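Local atomic coordinates of putative secreted protein (PDB entry 3NPD), a protein that is of unknown function but, as a putative secreted member of a Pseudomonas-specific family, may be a virulence factor regulated by quorum sensing. Residues L48-S53 with Y91-Y96; E56-N61 with Q100-E105. One frame throughout, in Å; residues are numbered along the deposited sequence. Where two conformers were deposited one is given.

Contact 1: L48-S53 with Y91-Y96. With SO4 (sulfate ion), chain B.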
loop_
_atom_site.group_PDB
_atom_site.type_symbol
_atom_site.label_atom_id
_atom_site.label_comp_id
_atom_site.label_asym_id
_atom_site.label_seq_id
_atom_site.Cartn_x
_atom_site.Cartn_y
_atom_site.Cartn_z
ATOM N N LEU A 48 -0.663 -0.080 -7.115
ATOM C CA LEU A 48 -0.089 -1.024 -8.044
ATOM C C LEU A 48 -1.144 -1.401 -9.097
ATOM O O LEU A 48 -2.357 -1.458 -8.770
ATOM C CB LEU A 48 0.429 -2.252 -7.333
ATOM C CG LEU A 48 1.540 -2.018 -6.277
ATOM C CD1 LEU A 48 0.915 -2.046 -4.861
ATOM C CD2 LEU A 48 2.696 -3.021 -6.455
ATOM N N SER A 49 -0.703 -1.607 -10.345
ATOM C CA SER A 49 -1.595 -2.122 -11.405
ATOM C C SER A 49 -1.232 -3.585 -11.613
ATOM O O SER A 49 -0.062 -3.975 -11.454
ATOM C CB SER A 49 -1.507 -1.363 -12.732
ATOM O OG SER A 49 -0.248 -1.441 -13.314
ATOM N N VAL A 50 -2.227 -4.362 -12.007
ATOM C CA VAL A 50 -2.112 -5.824 -12.154
ATOM C C VAL A 50 -2.750 -6.189 -13.469
ATOM O O VAL A 50 -3.888 -5.805 -13.728
ATOM C CB VAL A 50 -2.857 -6.603 -11.048
ATOM C CG1 VAL A 50 -2.505 -8.105 -11.133
ATOM C CG2 VAL A 50 -2.492 -6.092 -9.734
ATOM N N ARG A 51 -2.053 -6.991 -14.267
ATOM C CA ARG A 51 -2.643 -7.531 -15.489
ATOM C C ARG A 51 -3.774 -8.511 -15.181
ATOM O O ARG A 51 -3.852 -9.078 -14.092
ATOM C CB ARG A 51 -1.580 -8.098 -16.406
ATOM C CG ARG A 51 -0.707 -6.927 -16.929
ATOM C CD ARG A 51 0.431 -7.345 -17.804
ATOM N NE ARG A 51 1.196 -6.155 -18.257
ATOM C CZ ARG A 51 0.989 -5.462 -19.390
ATOM N NH1 ARG A 51 0.021 -5.815 -20.241
ATOM N NH2 ARG A 51 1.775 -4.406 -19.682
ATOM N N ALA A 52 -4.651 -8.642 -16.162
ATOM C CA ALA A 52 -5.944 -9.313 -16.043
ATOM C C ALA A 52 -5.863 -10.712 -15.477
ATOM O O ALA A 52 -6.640 -11.061 -14.584
ATOM C CB ALA A 52 -6.647 -9.328 -17.431
ATOM N N SER A 53 -4.937 -11.523 -15.984
ATOM C CA SER A 53 -4.847 -12.920 -15.518
ATOM C C SER A 53 -4.410 -13.026 -14.066
ATOM O O SER A 53 -5.012 -13.789 -13.299
ATOM C CB SER A 53 -3.970 -13.793 -16.424
ATOM O OG SER A 53 -4.655 -14.060 -17.635
ATOM N N TYR A 91 -2.462 -1.074 0.473
ATOM C CA TYR A 91 -2.123 -1.530 -0.878
ATOM C C TYR A 91 -3.373 -1.440 -1.697
ATOM O O TYR A 91 -4.375 -2.088 -1.383
ATOM C CB TYR A 91 -1.612 -2.972 -0.900
ATOM C CG TYR A 91 -0.267 -2.996 -0.340
ATOM C CD1 TYR A 91 0.836 -2.736 -1.168
ATOM C CD2 TYR A 91 -0.064 -3.125 1.019
ATOM C CE1 TYR A 91 2.105 -2.638 -0.667
ATOM C CE2 TYR A 91 1.219 -3.052 1.546
ATOM C CZ TYR A 91 2.308 -2.822 0.689
ATOM O OH TYR A 91 3.595 -2.753 1.169
ATOM N N SER A 92 -3.320 -0.656 -2.775
ATOM C CA SER A 92 -4.431 -0.504 -3.711
ATOM C C SER A 92 -4.011 -1.050 -5.055
ATOM O O SER A 92 -3.207 -0.444 -5.773
ATOM C CB SER A 92 -4.887 0.965 -3.782
ATOM O OG SER A 92 -5.848 1.153 -4.803
ATOM N N PHE A 93 -4.561 -2.207 -5.390
ATOM C CA PHE A 93 -4.319 -2.858 -6.699
ATOM C C PHE A 93 -5.495 -2.607 -7.598
ATOM O O PHE A 93 -6.665 -2.806 -7.200
ATOM C CB PHE A 93 -4.180 -4.362 -6.536
ATOM C CG PHE A 93 -2.978 -4.808 -5.765
ATOM C CD1 PHE A 93 -3.031 -4.929 -4.363
ATOM C CD2 PHE A 93 -1.787 -5.171 -6.423
ATOM C CE1 PHE A 93 -1.905 -5.367 -3.652
ATOM C CE2 PHE A 93 -0.673 -5.597 -5.695
ATOM C CZ PHE A 93 -0.737 -5.684 -4.328
ATOM N N THR A 94 -5.216 -2.174 -8.823
ATOM C CA THR A 94 -6.230 -1.963 -9.858
ATOM C C THR A 94 -5.799 -2.683 -11.143
ATOM O O THR A 94 -4.636 -3.008 -11.308
ATOM C CB THR A 94 -6.449 -0.457 -10.081
ATOM O OG1 THR A 94 -5.240 0.130 -10.558
ATOM C CG2 THR A 94 -6.922 0.222 -8.753
ATOM N N GLU A 95 -6.733 -2.912 -12.046
ATOM C CA GLU A 95 -6.456 -3.546 -13.325
ATOM C C GLU A 95 -5.599 -2.653 -14.219
ATOM O O GLU A 95 -5.842 -1.458 -14.318
ATOM C CB GLU A 95 -7.775 -3.846 -14.055
ATOM C CG GLU A 95 -8.414 -5.144 -13.629
ATOM C CD GLU A 95 -7.913 -6.307 -14.458
ATOM O OE1 GLU A 95 -6.679 -6.393 -14.693
ATOM O OE2 GLU A 95 -8.765 -7.133 -14.853
ATOM N N TYR A 96 -4.625 -3.240 -14.887
ATOM C CA TYR A 96 -3.761 -2.485 -15.794
ATOM C C TYR A 96 -4.555 -1.799 -16.909
ATOM O O TYR A 96 -4.343 -0.640 -17.144
ATOM C CB TYR A 96 -2.717 -3.419 -16.364
ATOM C CG TYR A 96 -1.810 -2.762 -17.357
ATOM C CD1 TYR A 96 -0.957 -1.742 -16.960
ATOM C CD2 TYR A 96 -1.799 -3.139 -18.700
ATOM C CE1 TYR A 96 -0.100 -1.117 -17.839
ATOM C CE2 TYR A 96 -0.904 -2.544 -19.598
ATOM C CZ TYR A 96 -0.096 -1.497 -19.182
ATOM O OH TYR A 96 0.718 -0.897 -20.095
HETATM S S SO4 B . -3.780 -7.450 -19.568
HETATM O O1 SO4 B . -4.260 -6.707 -18.385
HETATM O O2 SO4 B . -3.446 -8.866 -19.350
HETATM O O3 SO4 B . -4.819 -7.406 -20.592
HETATM O O4 SO4 B . -2.537 -6.819 -20.054
HETATM O O HOH W 1 -3.569 1.218 -8.713
HETATM O O HOH W 2 1.410 -2.585 -22.003
HETATM O O HOH W 3 -8.991 -9.638 -14.588
#
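Leu48, Ser49 and Val50 pair in parallel with Phe93, Thr94 and Glu95, and four backbone bonds zip the strands together: Leu48 N to Ser92 O, Thr94 N to Leu48 O, Val50 N to Thr94 O, and Tyr96 N to Val50 O. The last donor stands well above the carbonyl plane of Val50, where the strand 88-95 has ended. Leu48 and Phe93 project from the same face of the sheet, side by side. Leu48 CB packs against the Phe93 ring at CD2 (3.8 Å), and chi1 of -60° sets CG anti to the carbonyl carbon, beside the backbone N. CD1 lies over a face of that ring, offset toward the rim, in a CH-pi contact 4.2 Å from the ring centroid, and also meets the edge of the Tyr91 ring at CD1. Val50 CG2 comes to the Phe93 edge, 3.5 Å from CD2.

Beyond the strands, the extended Arg51 chain runs beside Tyr96, giving an off-centre cation-pi contact with the planes 41° apart. Arg51 NH1 also donates to O4 of a sulfate (2.8 Å), probably from the crystallisation liquor, which Ala52 N and Lys97 NZ hold too. Water bridges Arg51 NH2 to Tyr96 OH.

These central strands of the mixed sheet are flanked by strands 32-40 and 101-107; Leu69 of helix 62-74 and Met58 of helix 52-60 pack onto Phe93.

Contact 2: E56-N61 with Q100-E105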
loop_
_atom_site.group_PDB
_atom_site.type_symbol
_atom_site.label_atom_id
_atom_site.label_comp_id
_atom_site.label_asym_id
_atom_site.label_seq_id
_atom_site.Cartn_x
_atom_site.Cartn_y
_atom_site.Cartn_z
ATOM N N GLU A 56 -7.173 -11.962 -11.651
ATOM C CA GLU A 56 -8.097 -13.074 -11.372
ATOM C C GLU A 56 -7.569 -14.007 -10.305
ATOM O O GLU A 56 -8.323 -14.429 -9.425
ATOM C CB GLU A 56 -8.471 -13.826 -12.633
ATOM C CG GLU A 56 -9.418 -13.032 -13.532
ATOM C CD GLU A 56 -10.842 -12.906 -12.950
ATOM O OE1 GLU A 56 -11.123 -11.994 -12.137
ATOM O OE2 GLU A 56 -11.708 -13.714 -13.356
ATOM N N ARG A 57 -6.277 -14.334 -10.362
ATOM C CA ARG A 57 -5.650 -15.157 -9.326
ATOM C C ARG A 57 -5.745 -14.478 -7.978
ATOM O O ARG A 57 -6.040 -15.139 -6.964
ATOM C CB ARG A 57 -4.179 -15.447 -9.644
ATOM C CG ARG A 57 -3.966 -16.276 -10.893
ATOM C CD ARG A 57 -2.601 -16.999 -10.905
ATOM N NE ARG A 57 -1.367 -16.178 -10.885
ATOM C CZ ARG A 57 -0.837 -15.476 -11.904
ATOM N NH1 ARG A 57 -1.449 -15.335 -13.074
ATOM N NH2 ARG A 57 0.328 -14.843 -11.725
HETATM N N MSE A 58 -5.509 -13.160 -7.948
HETATM C CA MSE A 58 -5.674 -12.384 -6.712
HETATM C C MSE A 58 -7.085 -12.421 -6.151
HETATM O O MSE A 58 -7.273 -12.690 -4.977
HETATM C CB MSE A 58 -5.201 -10.944 -6.862
HETATM C CG MSE A 58 -3.734 -10.894 -7.052
HETATM SE SE MSE A 58 -3.051 -9.109 -7.303
HETATM C CE MSE A 58 -3.219 -8.522 -5.460
ATOM N N ARG A 59 -8.058 -12.237 -7.011
ATOM C CA ARG A 59 -9.458 -12.240 -6.601
ATOM C C ARG A 59 -9.945 -13.590 -6.110
ATOM O O ARG A 59 -10.902 -13.643 -5.343
ATOM C CB ARG A 59 -10.345 -11.793 -7.754
ATOM C CG ARG A 59 -10.206 -10.307 -8.075
ATOM C CD ARG A 59 -11.157 -9.978 -9.203
ATOM N NE ARG A 59 -11.046 -8.605 -9.658
ATOM C CZ ARG A 59 -10.637 -8.181 -10.857
ATOM N NH1 ARG A 59 -10.276 -9.018 -11.817
ATOM N NH2 ARG A 59 -10.606 -6.865 -11.099
ATOM N N SER A 60 -9.348 -14.672 -6.633
ATOM C CA SER A 60 -9.709 -16.049 -6.241
ATOM C C SER A 60 -9.253 -16.414 -4.842
ATOM O O SER A 60 -9.754 -17.388 -4.255
ATOM C CB SER A 60 -9.147 -17.086 -7.243
ATOM O OG SER A 60 -7.766 -17.251 -7.099
ATOM N N ASN A 61 -8.271 -15.683 -4.305
ATOM C CA ASN A 61 -7.776 -15.988 -2.949
ATOM C C ASN A 61 -7.305 -14.723 -2.222
ATOM O O ASN A 61 -6.090 -14.501 -2.006
ATOM C CB ASN A 61 -6.700 -17.041 -2.986
ATOM C CG ASN A 61 -6.485 -17.692 -1.597
ATOM O OD1 ASN A 61 -6.837 -17.129 -0.528
ATOM N ND2 ASN A 61 -5.920 -18.881 -1.612
ATOM N N GLN A 100 -10.032 -0.819 -12.894
ATOM C CA GLN A 100 -11.047 -1.347 -11.967
ATOM C C GLN A 100 -10.346 -1.964 -10.742
ATOM O O GLN A 100 -9.255 -2.550 -10.891
ATOM C CB GLN A 100 -11.943 -2.371 -12.661
ATOM C CG GLN A 100 -13.085 -1.732 -13.440
ATOM C CD GLN A 100 -14.235 -1.373 -12.528
ATOM O OE1 GLN A 100 -14.710 -0.239 -12.521
ATOM N NE2 GLN A 100 -14.664 -2.334 -11.721
ATOM N N PRO A 101 -10.938 -1.804 -9.507
ATOM C CA PRO A 101 -10.274 -2.386 -8.330
ATOM C C PRO A 101 -10.136 -3.889 -8.432
ATOM O O PRO A 101 -11.001 -4.545 -9.018
ATOM C CB PRO A 101 -11.199 -1.999 -7.155
ATOM C CG PRO A 101 -11.799 -0.716 -7.601
ATOM C CD PRO A 101 -12.108 -0.992 -9.068
ATOM N N VAL A 102 -9.010 -4.386 -7.940
ATOM C CA VAL A 102 -8.693 -5.768 -7.841
ATOM C C VAL A 102 -8.701 -6.137 -6.383
ATOM O O VAL A 102 -9.404 -7.069 -5.996
ATOM C CB VAL A 102 -7.291 -6.086 -8.466
ATOM C CG1 VAL A 102 -6.896 -7.539 -8.235
ATOM C CG2 VAL A 102 -7.313 -5.742 -9.994
ATOM N N ALA A 103 -7.894 -5.444 -5.595
ATOM C CA ALA A 103 -7.831 -5.687 -4.170
ATOM C C ALA A 103 -7.380 -4.444 -3.445
ATOM O O ALA A 103 -6.598 -3.686 -3.958
ATOM C CB ALA A 103 -6.886 -6.840 -3.829
ATOM N N THR A 104 -7.853 -4.265 -2.225
ATOM C CA THR A 104 -7.425 -3.161 -1.375
ATOM C C THR A 104 -7.190 -3.741 0.022
ATOM O O THR A 104 -8.123 -4.245 0.653
ATOM C CB THR A 104 -8.413 -1.979 -1.360
ATOM O OG1 THR A 104 -8.797 -1.659 -2.710
ATOM C CG2 THR A 104 -7.738 -0.731 -0.755
ATOM N N GLU A 105 -5.964 -3.626 0.505
ATOM C CA GLU A 105 -5.602 -4.281 1.779
ATOM C C GLU A 105 -4.910 -3.253 2.683
ATOM O O GLU A 105 -3.886 -2.660 2.302
ATOM C CB GLU A 105 -4.668 -5.481 1.525
ATOM C CG GLU A 105 -5.362 -6.633 0.782
ATOM C CD GLU A 105 -6.631 -7.190 1.477
ATOM O OE1 GLU A 105 -6.729 -7.128 2.717
ATOM O OE2 GLU A 105 -7.515 -7.777 0.785
HETATM O O HOH W 4 -11.948 -7.404 -7.164
#
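Arg59 and Val102 mark the nearest backbone approach of helix 56-60 to strand 101-105, whose axes pass 8.0 Å apart at 49°, and they are joined by side chains and one water. Arg59 does most of the bridging. Its chain, extended from CG to NE, crosses the Val102 side chain at about a right angle, and the guanidinium lies at the strand backbone. There NH2 donates to Pro101 O (3.1 Å) in a nearly straight bond, N-H...O 164°, with the acceptor in the guanidinium plane. NE uses the same plane to donate to a water, which in turn donates to Val102 O, so two successive carbonyls of the strand are gripped, one directly and one through water. On the helix side, NH1 forms a salt bridge with Glu56 OE1, meeting the anti side of the carboxylate 3.1 Å away. Glu56 and Arg59, three residues apart on the helix, thus pair through NH1 while NE and NH2 reach the strand.

Val102 packs against the guanidinium: CB lies over one face and CG2 comes within 3.7 Å of Arg59 NH2, while CG1, anti to the backbone N, turns to Met58 CB (4.0 Å). Met58, a selenomethionine, bends at its last torsion (chi3 74°), bringing CE to a looser contact with Ala103 CB.

Val102 and Ala103 together face Phe93 of strand 88-95, a classic beta bulge in the edge strand. Helix 52-60 packs at the surface against the outermost strand 101-107, with Met58 also reaching Phe93 and Val65 of helix 62-74.

Overall arrangement
Contacts 1 and 2 adjoin, their centres 8 Å apart, and their segments alternate along the chain: helix 52-60 begins in contact 1 and ends in contact 2, while strands 88-95 and 101-107 are consecutive neighbours in the sheet. Probable hydrogen bonds join the two contacts at both ends, from Glu95 N to Gln100 O and from Tyr91 N to Glu105 O, each 2.8 Å. Met58 of contact 2 packs on Phe93 of contact 1. A molecule of 3-cyclohexyl-1-propylsulfonic acid, probably from the crystallisation liquor, lies about 3 Å from the Tyr91 side chain and about 4 Å from that of Met58; it may mark a pocket bordered by both contacts.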